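Local structure of aminotransferase class-III (Ochrobactrum anthropi, 5GHG) at residues D38-V42 / I430-Q435; M109-Y113 / E303-A307; N116-A121 / P295-F299; W241-Q245 / F276-P280; V260-R266 / S286-S290. The protein probably transfers an amino group between an amine donor and a carbonyl acceptor, using pyridoxal phosphate as cofactor, as an omega-transaminase of class III. The protein carries 1 engineered substitution. All coordinates share one frame; numbering follows the deposited sequence.

Contact 1. Residues D38-V42 / I430-Q435; sequences DGIYV and IINDQQ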
# COMPACT_ATOMS: atom_id res chain seq x y z
N ASP B 38 -20.04 12.59 -11.24
CA ASP B 38 -20.39 13.90 -11.78
C ASP B 38 -20.46 14.88 -10.61
O ASP B 38 -21.46 14.92 -9.90
CB ASP B 38 -21.72 13.81 -12.53
CG ASP B 38 -22.31 15.16 -12.88
OD1 ASP B 38 -21.56 16.14 -12.95
OD2 ASP B 38 -23.53 15.23 -13.10
N GLY B 39 -19.40 15.68 -10.44
CA GLY B 39 -19.39 16.63 -9.34
C GLY B 39 -19.51 15.92 -8.00
O GLY B 39 -18.72 15.02 -7.68
N ILE B 40 -20.51 16.30 -7.19
CA ILE B 40 -20.68 15.64 -5.90
C ILE B 40 -21.48 14.34 -6.01
O ILE B 40 -21.69 13.68 -4.98
CB ILE B 40 -21.38 16.52 -4.85
CG1 ILE B 40 -22.85 16.75 -5.20
CG2 ILE B 40 -20.61 17.84 -4.67
CD1 ILE B 40 -23.67 17.33 -4.02
N TYR B 41 -21.90 13.96 -7.21
CA TYR B 41 -22.79 12.82 -7.41
C TYR B 41 -22.05 11.62 -8.01
O TYR B 41 -21.08 11.77 -8.76
CB TYR B 41 -23.96 13.17 -8.35
CG TYR B 41 -24.69 14.45 -7.98
CD1 TYR B 41 -25.72 14.44 -7.04
CD2 TYR B 41 -24.38 15.65 -8.60
CE1 TYR B 41 -26.40 15.63 -6.70
CE2 TYR B 41 -25.04 16.83 -8.26
CZ TYR B 41 -26.04 16.81 -7.32
OH TYR B 41 -26.68 18.00 -7.00
N VAL B 42 -22.55 10.43 -7.70
CA VAL B 42 -22.18 9.22 -8.39
C VAL B 42 -23.47 8.54 -8.84
O VAL B 42 -24.55 8.79 -8.31
CB VAL B 42 -21.34 8.25 -7.52
CG1 VAL B 42 -19.99 8.85 -7.18
CG2 VAL B 42 -22.08 7.86 -6.27
N ILE B 430 -16.14 20.99 -3.20
CA ILE B 430 -16.83 21.77 -4.21
C ILE B 430 -18.33 21.91 -3.95
O ILE B 430 -19.03 22.54 -4.75
CB ILE B 430 -16.65 21.15 -5.61
CG1 ILE B 430 -17.18 19.71 -5.64
CG2 ILE B 430 -15.18 21.26 -6.10
CD1 ILE B 430 -17.47 19.21 -7.07
N ILE B 431 -18.86 21.31 -2.89
CA ILE B 431 -20.31 21.36 -2.65
C ILE B 431 -20.75 22.82 -2.45
O ILE B 431 -19.97 23.67 -2.02
CB ILE B 431 -20.69 20.48 -1.45
CG1 ILE B 431 -22.21 20.24 -1.42
CG2 ILE B 431 -20.16 21.07 -0.15
CD1 ILE B 431 -22.64 19.14 -0.48
N ASN B 432 -22.00 23.11 -2.80
CA ASN B 432 -22.55 24.45 -2.57
C ASN B 432 -23.67 24.38 -1.51
O ASN B 432 -24.06 23.30 -1.07
CB ASN B 432 -23.05 25.09 -3.88
CG ASN B 432 -24.21 24.35 -4.51
OD1 ASN B 432 -25.12 23.91 -3.82
ND2 ASN B 432 -24.20 24.24 -5.84
N ASP B 433 -24.16 25.55 -1.10
CA ASP B 433 -25.11 25.60 0.00
C ASP B 433 -26.43 24.90 -0.35
O ASP B 433 -27.03 24.26 0.50
CB ASP B 433 -25.39 27.05 0.44
CG ASP B 433 -24.30 27.61 1.36
OD1 ASP B 433 -23.47 26.83 1.90
OD2 ASP B 433 -24.28 28.84 1.57
N GLN B 434 -26.89 25.02 -1.60
CA GLN B 434 -28.12 24.35 -1.98
C GLN B 434 -27.99 22.83 -1.84
O GLN B 434 -28.94 22.15 -1.47
CB GLN B 434 -28.51 24.69 -3.43
CG GLN B 434 -28.48 26.18 -3.77
CD GLN B 434 -27.12 26.64 -4.33
OE1 GLN B 434 -26.20 27.02 -3.56
NE2 GLN B 434 -26.98 26.62 -5.68
N GLN B 435 -26.82 22.30 -2.17
CA GLN B 435 -26.59 20.86 -2.06
C GLN B 435 -26.45 20.44 -0.60
O GLN B 435 -26.90 19.35 -0.22
CB GLN B 435 -25.36 20.49 -2.88
CG GLN B 435 -25.58 20.60 -4.37
CD GLN B 435 -24.29 20.56 -5.20
OE1 GLN B 435 -23.25 21.05 -4.77
NE2 GLN B 435 -24.36 19.97 -6.39
O HOH W 1 -21.82 18.79 -7.97
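Ile40 turns its CG1 into the crowded position between backbone N and carbonyl carbon (chi1 70°), and the chain then runs out straight to place CD1 against Gln435. Gln435 comes from the opposite direction. Its CG lies beside the backbone N (chi1 -70°), and the extended chain beyond it brings the amide to Ile40, with Ile40 CD1 3.5 Å from Gln435 CD. The other branch of Ile40 turns to the loop before the helix: its CG2 lies 4.0 Å from Ile430 CG1. Ile430 CD1 in turn reaches Gly39 CA at 3.9 Å.

The contact joins a type II' beta turn, Asp38 to Tyr41, to the start of the C-terminal helix 433-455. That start is a capping box: Gln435 N donates to Asn432 OD1, and Asn432 N donates to Gln435 OE1. Gln435 thus uses its oxygen inside its own helix start and points its nitrogen at the turn. Gln435 NE2 donates to Tyr41 OH at 3.1 Å, with ring and amide planes 72° apart. A water accepts from the same NE2 and from Ile40 N. Ile40 CG1 also rests over the centre of one face of the Tyr41 ring.

Contact 2. Residues M109-Y113 / E303-A307; sequences MSKAY and ERVYA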
# COMPACT_ATOMS: atom_id res chain seq x y z
N MET B 109 8.84 22.64 8.11
CA MET B 109 9.19 21.27 7.77
C MET B 109 10.43 21.28 6.88
O MET B 109 10.76 22.28 6.26
CB MET B 109 8.04 20.54 7.04
CG MET B 109 6.87 20.18 7.95
SD MET B 109 7.31 18.89 9.16
CE MET B 109 5.81 18.80 10.11
N SER B 110 11.13 20.15 6.85
CA SER B 110 12.39 20.03 6.14
C SER B 110 12.35 19.12 4.93
O SER B 110 12.92 19.47 3.89
CB SER B 110 13.49 19.56 7.11
OG SER B 110 14.68 19.25 6.41
N LYS B 111 11.69 17.96 5.02
CA LYS B 111 11.73 16.96 3.96
C LYS B 111 10.36 16.32 3.79
O LYS B 111 9.63 16.13 4.76
CB LYS B 111 12.74 15.83 4.28
CG LYS B 111 14.20 16.28 4.31
CD LYS B 111 14.69 16.66 2.91
CE LYS B 111 16.11 17.24 2.96
NZ LYS B 111 16.15 18.55 3.68
N ALA B 112 10.05 15.94 2.54
CA ALA B 112 8.85 15.21 2.18
C ALA B 112 9.23 13.83 1.64
O ALA B 112 10.18 13.70 0.87
CB ALA B 112 8.03 15.97 1.14
N TYR B 113 8.49 12.81 2.06
CA TYR B 113 8.66 11.43 1.59
C TYR B 113 7.34 10.94 1.02
O TYR B 113 6.28 11.29 1.53
CB TYR B 113 9.08 10.50 2.74
CG TYR B 113 10.37 10.89 3.43
CD1 TYR B 113 10.43 11.97 4.31
CD2 TYR B 113 11.54 10.16 3.22
CE1 TYR B 113 11.62 12.32 4.94
CE2 TYR B 113 12.73 10.48 3.87
CZ TYR B 113 12.77 11.55 4.72
OH TYR B 113 13.95 11.88 5.32
N GLU B 303 13.12 19.60 10.99
CA GLU B 303 14.57 19.48 11.11
C GLU B 303 14.96 18.69 12.37
O GLU B 303 15.92 17.92 12.34
CB GLU B 303 15.21 20.87 11.11
CG GLU B 303 16.74 20.85 11.08
CD GLU B 303 17.30 20.23 9.80
OE1 GLU B 303 18.41 19.67 9.86
OE2 GLU B 303 16.62 20.28 8.73
N ARG B 304 14.22 18.87 13.45
CA ARG B 304 14.45 18.10 14.66
C ARG B 304 14.47 16.60 14.36
O ARG B 304 15.36 15.88 14.81
CB ARG B 304 13.36 18.42 15.69
CG ARG B 304 13.39 17.59 16.96
CD ARG B 304 12.11 17.80 17.73
NE ARG B 304 12.10 17.12 19.03
CZ ARG B 304 11.05 17.07 19.83
NH1 ARG B 304 9.90 17.63 19.47
NH2 ARG B 304 11.15 16.44 21.00
N VAL B 305 13.49 16.13 13.58
CA VAL B 305 13.46 14.72 13.21
C VAL B 305 14.57 14.40 12.23
O VAL B 305 15.25 13.38 12.36
CB VAL B 305 12.08 14.34 12.64
CG1 VAL B 305 12.07 12.91 12.11
CG2 VAL B 305 11.00 14.54 13.70
N TYR B 306 14.76 15.25 11.22
CA TYR B 306 15.66 14.93 10.12
C TYR B 306 17.14 15.02 10.52
O TYR B 306 17.95 14.26 9.99
CB TYR B 306 15.40 15.86 8.93
CG TYR B 306 16.27 15.60 7.72
CD1 TYR B 306 16.14 14.45 6.97
CD2 TYR B 306 17.24 16.54 7.33
CE1 TYR B 306 16.94 14.22 5.86
CE2 TYR B 306 18.05 16.32 6.23
CZ TYR B 306 17.89 15.16 5.49
OH TYR B 306 18.70 14.94 4.40
N ALA B 307 17.49 15.91 11.43
CA ALA B 307 18.91 16.20 11.73
C ALA B 307 19.74 14.94 12.04
O ALA B 307 20.77 14.74 11.39
CB ALA B 307 19.01 17.20 12.88
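Lys111 crosses one face of the Tyr306 ring obliquely, where the edge strand 111-115 meets the short helix 303-306. A classic beta bulge marks the start of the strand: Ser110 and Lys111 both face Ile301 of the neighbouring strand. Both side chains of the bulge set out toward the helix. The CB of Lys111 holds CG over the middle of one face of the Tyr306 ring, 3.8 Å from its centroid, a CH-pi contact. The chain bends at the next bond (chi2 -69°). CD swings clear of the ring, and CE returns to it by the phenol end, 3.7 Å from Tyr306 CZ. A second bend turns NZ back, 4.4 Å from the centroid of the Tyr306 ring, an off-centre cation-pi contact. NZ also donates to Ser110 OG at 3.2 Å, and more weakly to Ser110 O.

Two neighbours complete the grip on the helix. Tyr113 crosses Tyr306 at about a right angle and sets its OH at the ring edge, 3.8 Å from Tyr306 CD1. Ser110 OG donates a hydrogen bond to Glu303 OE2, at 3.2 Å, and the oxygen is met nearly along its C-O axis.

Contact 3. Residues N116-A121 / P295-F299; sequences NSGSEA and PISAF. With PMP (4'-deoxy-4'-aminopyridoxal-5'-phosphate), chain C.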
# COMPACT_ATOMS: atom_id res chain seq x y z
N ASN B 116 2.49 5.07 -1.43
CA ASN B 116 1.24 4.94 -2.15
C ASN B 116 0.03 5.21 -1.27
O ASN B 116 -0.92 5.86 -1.70
CB ASN B 116 1.13 3.54 -2.76
CG ASN B 116 2.27 3.23 -3.69
OD1 ASN B 116 2.39 3.84 -4.74
ND2 ASN B 116 3.16 2.33 -3.26
N SER B 117 0.07 4.76 -0.02
CA SER B 117 -1.10 4.79 0.85
C SER B 117 -0.76 5.47 2.17
O SER B 117 0.40 5.56 2.56
CB SER B 117 -1.59 3.36 1.13
OG SER B 117 -0.60 2.65 1.85
N GLY B 118 -1.81 5.90 2.87
CA GLY B 118 -1.64 6.39 4.23
C GLY B 118 -1.08 5.32 5.16
O GLY B 118 -0.27 5.62 6.04
N SER B 119 -1.52 4.07 4.99
CA SER B 119 -1.00 2.96 5.75
C SER B 119 0.51 2.81 5.58
O SER B 119 1.25 2.65 6.56
CB SER B 119 -1.70 1.64 5.35
OG SER B 119 -3.10 1.67 5.63
N GLU B 120 1.00 2.83 4.33
CA GLU B 120 2.44 2.76 4.11
C GLU B 120 3.16 3.97 4.71
O GLU B 120 4.27 3.84 5.23
CB GLU B 120 2.76 2.71 2.61
CG GLU B 120 2.58 1.37 1.94
CD GLU B 120 2.69 1.53 0.40
OE1 GLU B 120 2.34 2.62 -0.10
OE2 GLU B 120 3.13 0.59 -0.29
N ALA B 121 2.55 5.15 4.62
CA ALA B 121 3.18 6.34 5.20
C ALA B 121 3.38 6.18 6.70
O ALA B 121 4.47 6.38 7.22
CB ALA B 121 2.35 7.58 4.89
N PRO B 295 -3.59 6.83 -6.42
CA PRO B 295 -3.04 6.58 -5.07
C PRO B 295 -1.70 7.28 -4.90
O PRO B 295 -0.77 7.08 -5.69
CB PRO B 295 -2.85 5.05 -5.05
CG PRO B 295 -3.47 4.52 -6.31
CD PRO B 295 -3.58 5.63 -7.28
N ILE B 296 -1.60 8.10 -3.87
CA ILE B 296 -0.33 8.69 -3.45
C ILE B 296 -0.51 9.24 -2.03
O ILE B 296 -1.57 9.75 -1.67
CB ILE B 296 0.16 9.78 -4.42
CG1 ILE B 296 1.48 10.36 -3.95
CG2 ILE B 296 -0.88 10.88 -4.53
CD1 ILE B 296 2.17 11.29 -4.94
N SER B 297 0.54 9.12 -1.24
CA SER B 297 0.55 9.67 0.11
C SER B 297 1.94 10.25 0.37
O SER B 297 2.88 10.00 -0.38
CB SER B 297 0.20 8.61 1.15
OG SER B 297 -1.03 7.99 0.79
N ALA B 298 2.05 11.00 1.46
CA ALA B 298 3.29 11.69 1.76
C ALA B 298 3.35 11.90 3.26
O ALA B 298 2.31 12.00 3.93
CB ALA B 298 3.38 13.05 1.05
N PHE B 299 4.56 11.99 3.78
CA PHE B 299 4.72 12.56 5.11
C PHE B 299 5.86 13.58 5.09
O PHE B 299 6.80 13.48 4.29
CB PHE B 299 4.91 11.50 6.19
CG PHE B 299 6.13 10.63 6.02
CD1 PHE B 299 6.06 9.45 5.30
CD2 PHE B 299 7.33 10.97 6.66
CE1 PHE B 299 7.18 8.63 5.18
CE2 PHE B 299 8.45 10.16 6.53
CZ PHE B 299 8.38 8.99 5.79
N1 PMP C . -4.80 7.58 8.54
C2 PMP C . -6.09 8.03 8.52
C2A PMP C . -6.49 9.12 9.46
C3 PMP C . -7.05 7.46 7.65
O3 PMP C . -8.34 7.90 7.74
C4 PMP C . -6.66 6.43 6.75
C4A PMP C . -7.59 5.82 5.72
N4A PMP C . -8.94 5.59 6.18
C5 PMP C . -5.30 6.00 6.79
C6 PMP C . -4.39 6.62 7.64
C5A PMP C . -4.78 4.90 5.92
O4P PMP C . -4.75 5.32 4.56
P PMP C . -4.84 4.18 3.38
O1P PMP C . -3.84 3.12 3.67
O2P PMP C . -4.55 4.96 2.11
O3P PMP C . -6.23 3.58 3.39
O HOH W 2 1.99 6.60 -5.70
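Asn116 and Ile296 bring their backbones together, CA to CA 4.3 Å, and the segments then diverge as helix 118-135 and strand 297-301 begin. Further along, Ala121 turns its CB to the ring of Phe299, 4.2 Å from CD1. Ser297 points its OG at the helix start, but its exact place is doubtful; its firmer partner is Ser286. At the other end a water donates to both Asn116 OD1 and Pro295 O.

The helix opens with a capping box. Ser117 OG sits between its own backbone N and carbonyl carbon (chi1 64°) and accepts from Glu120 N at 3.0 Å. Glu120 OE1 accepts from Ser117 N and also from Asn116 N, the latter at 2.8 Å. Ser117 OG is further hydrogen-bonded to Glu120 of the second subunit. The box therefore belongs to the dimer interface too.

This helix start is the phosphate cup of a fold-type I aminotransferase. Gly118 N donates to PMP O2P at 3.0 Å, and Ser119 N to PMP O1P at 2.8 Å. Ser119 OG also donates to O1P, though this bond is doubtfully short in the model. The positive end of the helix dipole probably helps to hold the phosphate charge.

Contact 4. Residues W241-Q245 / F276-P280; sequences WEKVQ and FDMKP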
# COMPACT_ATOMS: atom_id res chain seq x y z
N TRP B 241 -5.79 19.42 22.95
CA TRP B 241 -4.52 19.41 22.24
C TRP B 241 -3.47 20.27 22.93
O TRP B 241 -2.28 19.95 22.90
CB TRP B 241 -4.71 19.80 20.78
CG TRP B 241 -5.13 18.60 19.94
CD1 TRP B 241 -6.32 18.41 19.31
CD2 TRP B 241 -4.35 17.42 19.70
NE1 TRP B 241 -6.33 17.19 18.68
CE2 TRP B 241 -5.13 16.57 18.90
CE3 TRP B 241 -3.07 17.02 20.07
CZ2 TRP B 241 -4.67 15.32 18.46
CZ3 TRP B 241 -2.60 15.76 19.61
CH2 TRP B 241 -3.41 14.94 18.84
N GLU B 242 -3.89 21.36 23.57
CA GLU B 242 -2.95 22.17 24.34
C GLU B 242 -2.39 21.38 25.52
O GLU B 242 -1.18 21.34 25.73
CB GLU B 242 -3.62 23.46 24.82
CG GLU B 242 -2.79 24.28 25.76
CD GLU B 242 -3.57 25.44 26.38
OE1 GLU B 242 -3.11 25.98 27.41
OE2 GLU B 242 -4.63 25.82 25.84
N LYS B 243 -3.26 20.72 26.28
CA LYS B 243 -2.82 19.96 27.43
C LYS B 243 -2.01 18.74 27.03
O LYS B 243 -1.03 18.40 27.69
CB LYS B 243 -4.01 19.58 28.30
CG LYS B 243 -4.77 20.80 28.82
CD LYS B 243 -6.11 20.44 29.48
CE LYS B 243 -6.73 21.69 30.14
NZ LYS B 243 -8.17 21.50 30.50
N VAL B 244 -2.40 18.06 25.94
CA VAL B 244 -1.62 16.91 25.48
C VAL B 244 -0.22 17.35 25.07
O VAL B 244 0.79 16.72 25.45
CB VAL B 244 -2.34 16.17 24.33
CG1 VAL B 244 -1.40 15.17 23.62
CG2 VAL B 244 -3.55 15.43 24.88
N GLN B 245 -0.12 18.44 24.32
CA GLN B 245 1.19 18.88 23.83
C GLN B 245 2.10 19.30 24.99
O GLN B 245 3.31 19.05 24.94
CB GLN B 245 1.02 20.02 22.82
CG GLN B 245 0.49 19.53 21.48
CD GLN B 245 0.29 20.62 20.47
OE1 GLN B 245 1.12 20.81 19.57
NE2 GLN B 245 -0.82 21.36 20.59
N PHE B 276 -6.65 23.13 15.23
CA PHE B 276 -6.54 22.74 16.62
C PHE B 276 -5.24 23.19 17.27
O PHE B 276 -4.93 22.76 18.37
CB PHE B 276 -6.72 21.22 16.73
CG PHE B 276 -8.13 20.79 16.45
CD1 PHE B 276 -9.11 20.88 17.43
CD2 PHE B 276 -8.50 20.38 15.18
CE1 PHE B 276 -10.42 20.52 17.16
CE2 PHE B 276 -9.82 20.02 14.91
CZ PHE B 276 -10.76 20.08 15.89
N ASP B 277 -4.49 24.07 16.62
CA ASP B 277 -3.23 24.60 17.14
C ASP B 277 -2.28 23.48 17.57
O ASP B 277 -1.73 23.48 18.68
CB ASP B 277 -3.48 25.57 18.30
CG ASP B 277 -2.24 26.45 18.58
OD1 ASP B 277 -1.46 26.72 17.63
OD2 ASP B 277 -2.03 26.84 19.74
N MET B 278 -2.07 22.53 16.68
CA MET B 278 -1.11 21.45 16.87
C MET B 278 0.20 21.81 16.19
O MET B 278 0.21 22.42 15.12
CB MET B 278 -1.64 20.14 16.31
CG MET B 278 -2.85 19.62 17.04
SD MET B 278 -3.79 18.41 16.09
CE MET B 278 -2.63 17.05 15.98
N LYS B 279 1.31 21.41 16.81
CA LYS B 279 2.65 21.72 16.32
C LYS B 279 3.38 20.39 16.12
O LYS B 279 4.27 20.04 16.89
CB LYS B 279 3.40 22.64 17.30
CG LYS B 279 2.73 24.00 17.42
CD LYS B 279 3.55 24.99 18.23
CE LYS B 279 2.90 26.38 18.20
NZ LYS B 279 3.42 27.26 19.30
N PRO B 280 3.01 19.64 15.09
CA PRO B 280 3.59 18.32 14.90
C PRO B 280 5.05 18.37 14.46
O PRO B 280 5.48 19.32 13.80
CB PRO B 280 2.72 17.69 13.80
CG PRO B 280 2.18 18.88 13.04
CD PRO B 280 1.97 19.94 14.09
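Trp241 and Met278 are the closest backbone pair, CA to CA 6.7 Å, where helix 240-250 meets an irregular segment. That segment leaves helix 272-275 through a Schellman motif, with Asp277 at positive phi as its C-prime residue, and leads into strand 282-285 of the large sheet.

Met278 lays its side chain across one face of the Trp241 indole. Its SD stands over the five-membered ring, 3.7 Å from the centroid, a Met-aromatic contact. The bend at its last torsion (chi3 66°) lays CE over the six-membered ring of Trp241, 3.6 Å from that centroid. On the same side, Phe276 meets the pyrrole corner obliquely, its CB 3.8 Å from Trp241 CD1. With an alanine in place of Trp241, Met278 would probably lose the surface under its sulfur and methyl, and a gap would open between the helix and the segment.

Gln245, one turn on, binds the backbone of the segment. Its OE1 accepts from Lys279 N at 2.8 Å. Its NE2 donates to Asp277 O at 3.0 Å and, back within the helix, to Trp241 O at 3.1 Å. Both acceptors lie in its amide plane. Trp241 O also takes the helix bond from Gln245 N, from the opposite face. Three bonds fix the rotation of the amide; two of them satisfy Asp277 O and Lys279 N where the chain leaves the Schellman motif.

Contact 5. Residues V260-R266 / S286-S290; sequences VICGFGR and SKQLS. With PMP (4'-deoxy-4'-aminopyridoxal-5'-phosphate), chain C.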
# COMPACT_ATOMS: atom_id res chain seq x y z
N VAL B 260 -4.38 12.55 7.21
CA VAL B 260 -4.84 11.86 6.01
C VAL B 260 -6.26 12.31 5.64
O VAL B 260 -6.56 12.54 4.48
CB VAL B 260 -4.70 10.34 6.20
CG1 VAL B 260 -5.56 9.55 5.21
CG2 VAL B 260 -3.23 9.94 6.07
N ILE B 261 -7.13 12.47 6.63
CA ILE B 261 -8.45 13.00 6.37
C ILE B 261 -8.51 14.52 6.52
O ILE B 261 -9.15 15.22 5.72
CB ILE B 261 -9.51 12.32 7.25
CG1 ILE B 261 -9.77 10.89 6.78
CG2 ILE B 261 -10.79 13.15 7.25
CD1 ILE B 261 -10.62 10.08 7.74
N CYS B 262 -7.88 15.08 7.54
CA CYS B 262 -8.07 16.51 7.80
C CYS B 262 -7.35 17.40 6.79
O CYS B 262 -7.67 18.59 6.70
CB CYS B 262 -7.62 16.85 9.23
SG CYS B 262 -8.60 15.97 10.50
N GLY B 263 -6.39 16.87 6.05
CA GLY B 263 -5.55 17.71 5.22
C GLY B 263 -6.28 18.30 4.03
O GLY B 263 -7.25 17.71 3.51
N PHE B 264 -5.83 19.48 3.61
CA PHE B 264 -6.27 20.15 2.39
C PHE B 264 -7.70 20.65 2.46
O PHE B 264 -8.46 20.52 1.51
CB PHE B 264 -6.01 19.26 1.17
CG PHE B 264 -4.58 18.79 1.09
CD1 PHE B 264 -3.57 19.68 0.74
CD2 PHE B 264 -4.23 17.50 1.45
CE1 PHE B 264 -2.24 19.26 0.72
CE2 PHE B 264 -2.91 17.07 1.43
CZ PHE B 264 -1.91 17.95 1.07
N GLY B 265 -8.07 21.26 3.59
CA GLY B 265 -9.28 22.07 3.69
C GLY B 265 -10.46 21.45 4.41
O GLY B 265 -11.48 22.12 4.58
N ARG B 266 -10.35 20.21 4.88
CA ARG B 266 -11.51 19.49 5.41
C ARG B 266 -12.08 20.14 6.68
O ARG B 266 -13.29 20.08 6.90
CB ARG B 266 -11.13 18.04 5.67
CG ARG B 266 -12.23 17.18 6.28
CD ARG B 266 -13.49 17.24 5.46
NE ARG B 266 -13.29 16.80 4.08
CZ ARG B 266 -14.25 16.82 3.15
NH1 ARG B 266 -15.46 17.28 3.46
NH2 ARG B 266 -13.99 16.41 1.94
N SER B 286 -2.67 12.12 2.78
CA SER B 286 -3.09 11.30 1.66
C SER B 286 -4.44 11.82 1.15
O SER B 286 -4.79 12.97 1.41
CB SER B 286 -3.17 9.83 2.06
OG SER B 286 -3.49 9.01 0.93
N LYS B 287 -5.17 10.98 0.43
CA LYS B 287 -6.58 11.26 0.13
C LYS B 287 -6.78 12.56 -0.63
O LYS B 287 -6.62 12.58 -1.86
CB LYS B 287 -7.40 11.26 1.41
CG LYS B 287 -7.69 9.85 1.94
CD LYS B 287 -8.60 9.93 3.16
CE LYS B 287 -8.50 8.68 4.01
NZ LYS B 287 -9.47 7.65 3.67
N GLN B 288 -7.13 13.65 0.07
CA GLN B 288 -7.39 14.88 -0.66
C GLN B 288 -6.13 15.44 -1.32
O GLN B 288 -6.24 16.35 -2.14
CB GLN B 288 -8.02 15.95 0.23
CG GLN B 288 -9.37 15.53 0.82
CD GLN B 288 -10.26 16.69 1.22
OE1 GLN B 288 -11.42 16.76 0.81
NE2 GLN B 288 -9.73 17.61 2.03
N LEU B 289 -4.96 14.92 -0.96
CA LEU B 289 -3.73 15.26 -1.67
C LEU B 289 -3.90 15.10 -3.18
O LEU B 289 -3.43 15.93 -3.97
CB LEU B 289 -2.59 14.38 -1.16
CG LEU B 289 -1.22 14.48 -1.82
CD1 LEU B 289 -0.66 15.88 -1.66
CD2 LEU B 289 -0.27 13.44 -1.22
N SER B 290 -4.58 14.04 -3.61
CA SER B 290 -4.86 13.82 -5.02
C SER B 290 -6.35 13.72 -5.31
O SER B 290 -6.73 13.34 -6.44
CB SER B 290 -4.15 12.55 -5.52
OG SER B 290 -4.77 11.39 -4.97
N1 PMP C . -4.80 7.58 8.54
C2 PMP C . -6.09 8.03 8.52
C2A PMP C . -6.49 9.12 9.46
C3 PMP C . -7.05 7.46 7.65
O3 PMP C . -8.34 7.90 7.74
C4 PMP C . -6.66 6.43 6.75
C4A PMP C . -7.59 5.82 5.72
N4A PMP C . -8.94 5.59 6.18
C5 PMP C . -5.30 6.00 6.79
C6 PMP C . -4.39 6.62 7.64
C5A PMP C . -4.78 4.90 5.92
O4P PMP C . -4.75 5.32 4.56
P PMP C . -4.84 4.18 3.38
O1P PMP C . -3.84 3.12 3.67
O2P PMP C . -4.55 4.96 2.11
O3P PMP C . -6.23 3.58 3.39
O HOH W 3 -6.84 14.78 3.04
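Gln288 and Arg266 lead the polar contacts. Gln288 NE2 donates to Gly263 O at 2.9 Å, in the carbonyl plane and close to straight, 158° at the hydrogen. On the other side of the amide, Arg266 NH2 donates to Gln288 OE1 at 2.8 Å, from above the carbonyl plane. The two side chains cross at about a right angle. Arg266 NH1 is tied to Pro427 O and Leu379 O, so it links this core to the C-terminal part of the chain. A water accepts from Gln288 N and also sits by Val260 O. A leucine in place of Gln288 would probably leave Gly263 O and Arg266 NH2 without these bonds and part the two loops at this point.

Apolar contacts come next. Phe264 and Leu289 run side by side, with Phe264 CZ 3.6 Å from Leu289 CD1. Val260 meets Lys287 tightly, CG1 to CE 3.3 Å. Ile261 CG1 flanks the same lysine carbon.

The third group is with PMP. Val260 packs on the pyridine ring, its CB 3.6 Å from PMP C2. Ile261 CD1 lies 3.2 Å from PMP O3. The bend at the end of the Lys287 chain (chi4 -91°) brings NZ 3.3 Å from PMP N4A. NZ is hydrogen-bonded to Leu57 O and to Thr324 of the second subunit. In this fold such a lysine forms the Schiff base with the cofactor. Its place here, beside the cofactor amine but not covalently joined to it, is consistent with the aminated (PMP) form of the cofactor.

From the N terminus, contact 1 closes the longest loop, tying the turn between strands 32-38 and 41-44 to the C-terminal helix. All the others lie within it. Contact 2 comes next and encloses contacts 3, 4 and 5, while contact 3 encloses 4 and 5. Contacts 4 and 5 cross. Contacts 2 and 3 meet on neighbouring strands 111-115 and 297-301 at one side of the large sheet. Contacts 3 and 5 touch through Ser297 and Ser286, and together hold PMP: contact 3 its phosphate, contact 5 its ring. Contact 4 packs helix 240-250 on the segment before strand 282-285. Contacts 1 and 2 lie furthest apart, about 38 Å between centres.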